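PDB 4XRF: transcriptional regulator, MarR family from Bacillus cereus, which probably binds DNA through a winged helix-turn-helix domain and regulates transcription. Local coordinates for residues E75-Y80 with V89-T94. Sequence-based numbering, arbitrary orientation. Where two conformers were deposited one is given.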
ATOM      1  N   GLU A  75     -15.893 -12.013  15.543  1.00 39.19           N
ATOM      2  CA  GLU A  75     -17.111 -12.396  16.280  1.00 40.49           C
ATOM      3  C   GLU A  75     -18.271 -11.444  15.990  1.00 39.34           C
ATOM      4  O   GLU A  75     -19.131 -11.209  16.846  1.00 40.41           O
ATOM      5  CB  GLU A  75     -16.833 -12.452  17.795  1.00 43.48           C
ATOM      6  CG  GLU A  75     -16.206 -13.757  18.264  1.00 46.41           C
ATOM      7  CD  GLU A  75     -15.544 -13.639  19.626  1.00 49.47           C
ATOM      8  OE1 GLU A  75     -15.809 -12.657  20.359  1.00 51.30           O
ATOM      9  OE2 GLU A  75     -14.742 -14.531  19.972  1.00 51.33           O
ATOM     10  N   LEU A  76     -18.284 -10.880  14.790  1.00 36.99           N
ATOM     11  CA  LEU A  76     -19.260  -9.847  14.469  1.00 36.24           C
ATOM     12  C   LEU A  76     -20.498 -10.410  13.769  1.00 36.06           C
ATOM     13  O   LEU A  76     -21.557  -9.785  13.782  1.00 36.14           O
ATOM     14  CB  LEU A  76     -18.619  -8.712  13.656  1.00 34.73           C
ATOM     15  CG  LEU A  76     -17.428  -7.986  14.307  1.00 34.92           C
ATOM     16  CD1 LEU A  76     -16.828  -6.947  13.358  1.00 33.83           C
ATOM     17  CD2 LEU A  76     -17.829  -7.335  15.632  1.00 36.16           C
ATOM     18  N   VAL A  77     -20.339 -11.564  13.131  1.00 36.03           N
ATOM     19  CA  VAL A  77     -21.457 -12.275  12.505  1.00 36.71           C
ATOM     20  C   VAL A  77     -21.409 -13.744  12.903  1.00 38.39           C
ATOM     21  O   VAL A  77     -20.375 -14.216  13.377  1.00 38.39           O
ATOM     22  CB  VAL A  77     -21.437 -12.179  10.952  1.00 35.30           C
ATOM     23  CG1 VAL A  77     -21.447 -10.724  10.478  1.00 34.23           C
ATOM     24  CG2 VAL A  77     -20.253 -12.936  10.357  1.00 34.69           C
ATOM     25  N   GLU A  78     -22.532 -14.444  12.723  1.00 40.14           N
ATOM     26  CA  GLU A  78     -22.564 -15.889  12.832  0.50 41.70           C
ATOM     27  C   GLU A  78     -23.017 -16.487  11.494  1.00 41.84           C
ATOM     28  O   GLU A  78     -23.892 -15.932  10.811  1.00 41.25           O
ATOM     29  CB  GLU A  78     -23.488 -16.310  13.978  0.50 43.66           C
ATOM     30  CG  GLU A  78     -23.128 -17.635  14.632  0.50 45.14           C
ATOM     31  CD  GLU A  78     -23.225 -17.563  16.147  0.50 46.69           C
ATOM     32  OE1 GLU A  78     -22.373 -16.901  16.771  0.50 46.32           O
ATOM     33  OE2 GLU A  78     -24.156 -18.165  16.716  0.50 48.42           O
ATOM     34  N   ARG A  79     -22.390 -17.594  11.111  1.00 42.83           N
ATOM     35  CA  ARG A  79     -22.753 -18.337   9.922  1.00 43.99           C
ATOM     36  C   ARG A  79     -23.377 -19.643  10.388  1.00 46.45           C
ATOM     37  O   ARG A  79     -22.907 -20.266  11.337  1.00 47.23           O
ATOM     38  CB  ARG A  79     -21.525 -18.636   9.062  1.00 43.98           C
ATOM     39  CG  ARG A  79     -21.782 -19.589   7.893  1.00 45.68           C
ATOM     40  CD  ARG A  79     -20.660 -19.480   6.870  1.00 46.47           C
ATOM     41  NE  ARG A  79     -19.362 -19.787   7.470  1.00 47.92           N
ATOM     42  CZ  ARG A  79     -18.189 -19.342   7.034  1.00 47.44           C
ATOM     43  NH1 ARG A  79     -18.104 -18.524   5.983  1.00 46.32           N
ATOM     44  NH2 ARG A  79     -17.090 -19.722   7.670  1.00 48.30           N
ATOM     45  N   TYR A  80     -24.455 -20.029   9.728  1.00 47.43           N
ATOM     46  CA  TYR A  80     -25.043 -21.326   9.964  1.00 50.78           C
ATOM     47  C   TYR A  80     -25.724 -21.825   8.694  1.00 50.14           C
ATOM     48  O   TYR A  80     -25.957 -21.067   7.742  1.00 48.21           O
ATOM     49  CB  TYR A  80     -26.014 -21.290  11.153  1.00 54.15           C
ATOM     50  CG  TYR A  80     -27.253 -20.468  10.900  1.00 55.84           C
ATOM     51  CD1 TYR A  80     -27.252 -19.083  11.111  1.00 55.51           C
ATOM     52  CD2 TYR A  80     -28.425 -21.075  10.456  1.00 58.49           C
ATOM     53  CE1 TYR A  80     -28.390 -18.326  10.881  1.00 56.83           C
ATOM     54  CE2 TYR A  80     -29.569 -20.334  10.218  1.00 60.26           C
ATOM     55  CZ  TYR A  80     -29.546 -18.962  10.436  1.00 59.25           C
ATOM     56  OH  TYR A  80     -30.688 -18.237  10.187  1.00 60.85           O
ATOM     57  N   VAL A  89     -26.727 -21.344   3.252  1.00 45.15           N
ATOM     58  CA  VAL A  89     -25.812 -20.737   4.231  1.00 43.34           C
ATOM     59  C   VAL A  89     -26.344 -19.350   4.588  1.00 41.96           C
ATOM     60  O   VAL A  89     -26.460 -18.472   3.714  1.00 41.09           O
ATOM     61  CB  VAL A  89     -24.383 -20.622   3.647  1.00 42.39           C
ATOM     62  CG1 VAL A  89     -23.405 -20.019   4.661  1.00 41.44           C
ATOM     63  CG2 VAL A  89     -23.878 -21.968   3.130  1.00 43.56           C
ATOM     64  N   ILE A  90     -26.674 -19.168   5.866  1.00 41.73           N
ATOM     65  CA  ILE A  90     -27.206 -17.911   6.371  1.00 41.04           C
ATOM     66  C   ILE A  90     -26.173 -17.168   7.241  1.00 39.95           C
ATOM     67  O   ILE A  90     -25.537 -17.768   8.121  1.00 40.03           O
ATOM     68  CB  ILE A  90     -28.477 -18.127   7.215  1.00 42.51           C
ATOM     69  CG1 ILE A  90     -29.491 -19.026   6.497  1.00 44.46           C
ATOM     70  CG2 ILE A  90     -29.083 -16.786   7.628  1.00 42.26           C
ATOM     71  CD1 ILE A  90     -30.076 -18.444   5.235  1.00 44.50           C
ATOM     72  N   ILE A  91     -26.038 -15.862   6.993  1.00 38.70           N
ATOM     73  CA  ILE A  91     -25.171 -14.987   7.773  1.00 37.85           C
ATOM     74  C   ILE A  91     -26.028 -14.015   8.591  1.00 38.68           C
ATOM     75  O   ILE A  91     -27.014 -13.453   8.096  1.00 38.91           O
ATOM     76  CB  ILE A  91     -24.167 -14.201   6.885  1.00 36.29           C
ATOM     77  CG1 ILE A  91     -23.513 -15.108   5.827  1.00 36.16           C
ATOM     78  CG2 ILE A  91     -23.124 -13.479   7.737  1.00 35.55           C
ATOM     79  CD1 ILE A  91     -22.808 -16.335   6.368  1.00 36.65           C
ATOM     80  N   GLU A  92     -25.632 -13.822   9.841  1.00 39.31           N
ATOM     81  CA  GLU A  92     -26.402 -13.047  10.789  1.00 41.02           C
ATOM     82  C   GLU A  92     -25.477 -12.209  11.664  1.00 40.66           C
ATOM     83  O   GLU A  92     -24.457 -12.695  12.124  1.00 39.94           O
ATOM     84  CB  GLU A  92     -27.169 -14.004  11.683  1.00 43.65           C
ATOM     85  CG  GLU A  92     -28.131 -13.315  12.612  1.00 46.97           C
ATOM     86  CD  GLU A  92     -29.019 -14.303  13.335  1.00 50.66           C
ATOM     87  OE1 GLU A  92     -28.549 -14.951  14.301  1.00 52.64           O
ATOM     88  OE2 GLU A  92     -30.186 -14.433  12.930  1.00 52.15           O
ATOM     89  N   LEU A  93     -25.871 -10.964  11.912  1.00 41.24           N
ATOM     90  CA  LEU A  93     -25.162 -10.064  12.822  1.00 41.99           C
ATOM     91  C   LEU A  93     -25.238 -10.609  14.255  1.00 43.21           C
ATOM     92  O   LEU A  93     -26.296 -11.078  14.685  1.00 44.39           O
ATOM     93  CB  LEU A  93     -25.844  -8.707  12.744  1.00 43.20           C
ATOM     94  CG  LEU A  93     -25.123  -7.379  12.705  1.00 43.89           C
ATOM     95  CD1 LEU A  93     -23.915  -7.370  11.772  1.00 42.29           C
ATOM     96  CD2 LEU A  93     -26.154  -6.328  12.318  1.00 44.65           C
ATOM     97  N   THR A  94     -24.129 -10.597  14.986  1.00 42.69           N
ATOM     98  CA  THR A  94     -24.206 -10.898  16.422  1.00 44.30           C
ATOM     99  C   THR A  94     -24.515  -9.608  17.191  1.00 45.42           C
ATOM    100  O   THR A  94     -24.523  -8.518  16.608  1.00 44.47           O
ATOM    101  CB  THR A  94     -22.919 -11.558  16.971  1.00 44.11           C
ATOM    102  OG1 THR A  94     -21.806 -10.679  16.775  1.00 42.94           O
ATOM    103  CG2 THR A  94     -22.641 -12.885  16.272  1.00 43.34           C
TER
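Tyr-80 lays its ring flat over Ile-90, its hydrogen-bonded partner on the facing strand. With chi1 at 67°, CG sits between the backbone N and the carbonyl carbon, and the ring leans across the hairpin so that Ile-90 CB lies 3.8 Å from its centroid, a CH-pi contact over the face. CG2 of Ile-90 continues outward along the ring to OH. Beneath the pair, both backbone bonds are nearly straight: Tyr-80 N to Ile-90 O (3.0 Å), Ile-90 N to Tyr-80 O (2.8 Å). Glu-78 and Glu-92, the next hydrogen-bonded pair, share this face, and their like-charged carboxylates stay apart.

On the other face Arg-79 runs alongside Ile-91, its CG 3.7 Å from Ile-91 CD1, while its CD meets Val-89 CG1 at 3.6 Å. The chain bends at chi3 (58°), and the guanidinium forms a salt bridge with Asp-69. Val-77 crosses Ile-91 obliquely, CB to CG2.

Where strand 89-93 ends and strand 77-81 begins, Thr-94 OG1 donates to an in-plane lone pair of Glu-75 O at 2.7 Å and also caps helix 95-106 at Gly-97 N. Glu-75 itself closes helix 61-73 in a Schellman motif.

This antiparallel hairpin is the wing of the winged helix fold: Val-77 and Ile-91 pack against helices 33-45 and 61-73, Arg-79 lies along helix 61-73, and strand 89-93 lies between 77-81 and the short strand 48-49.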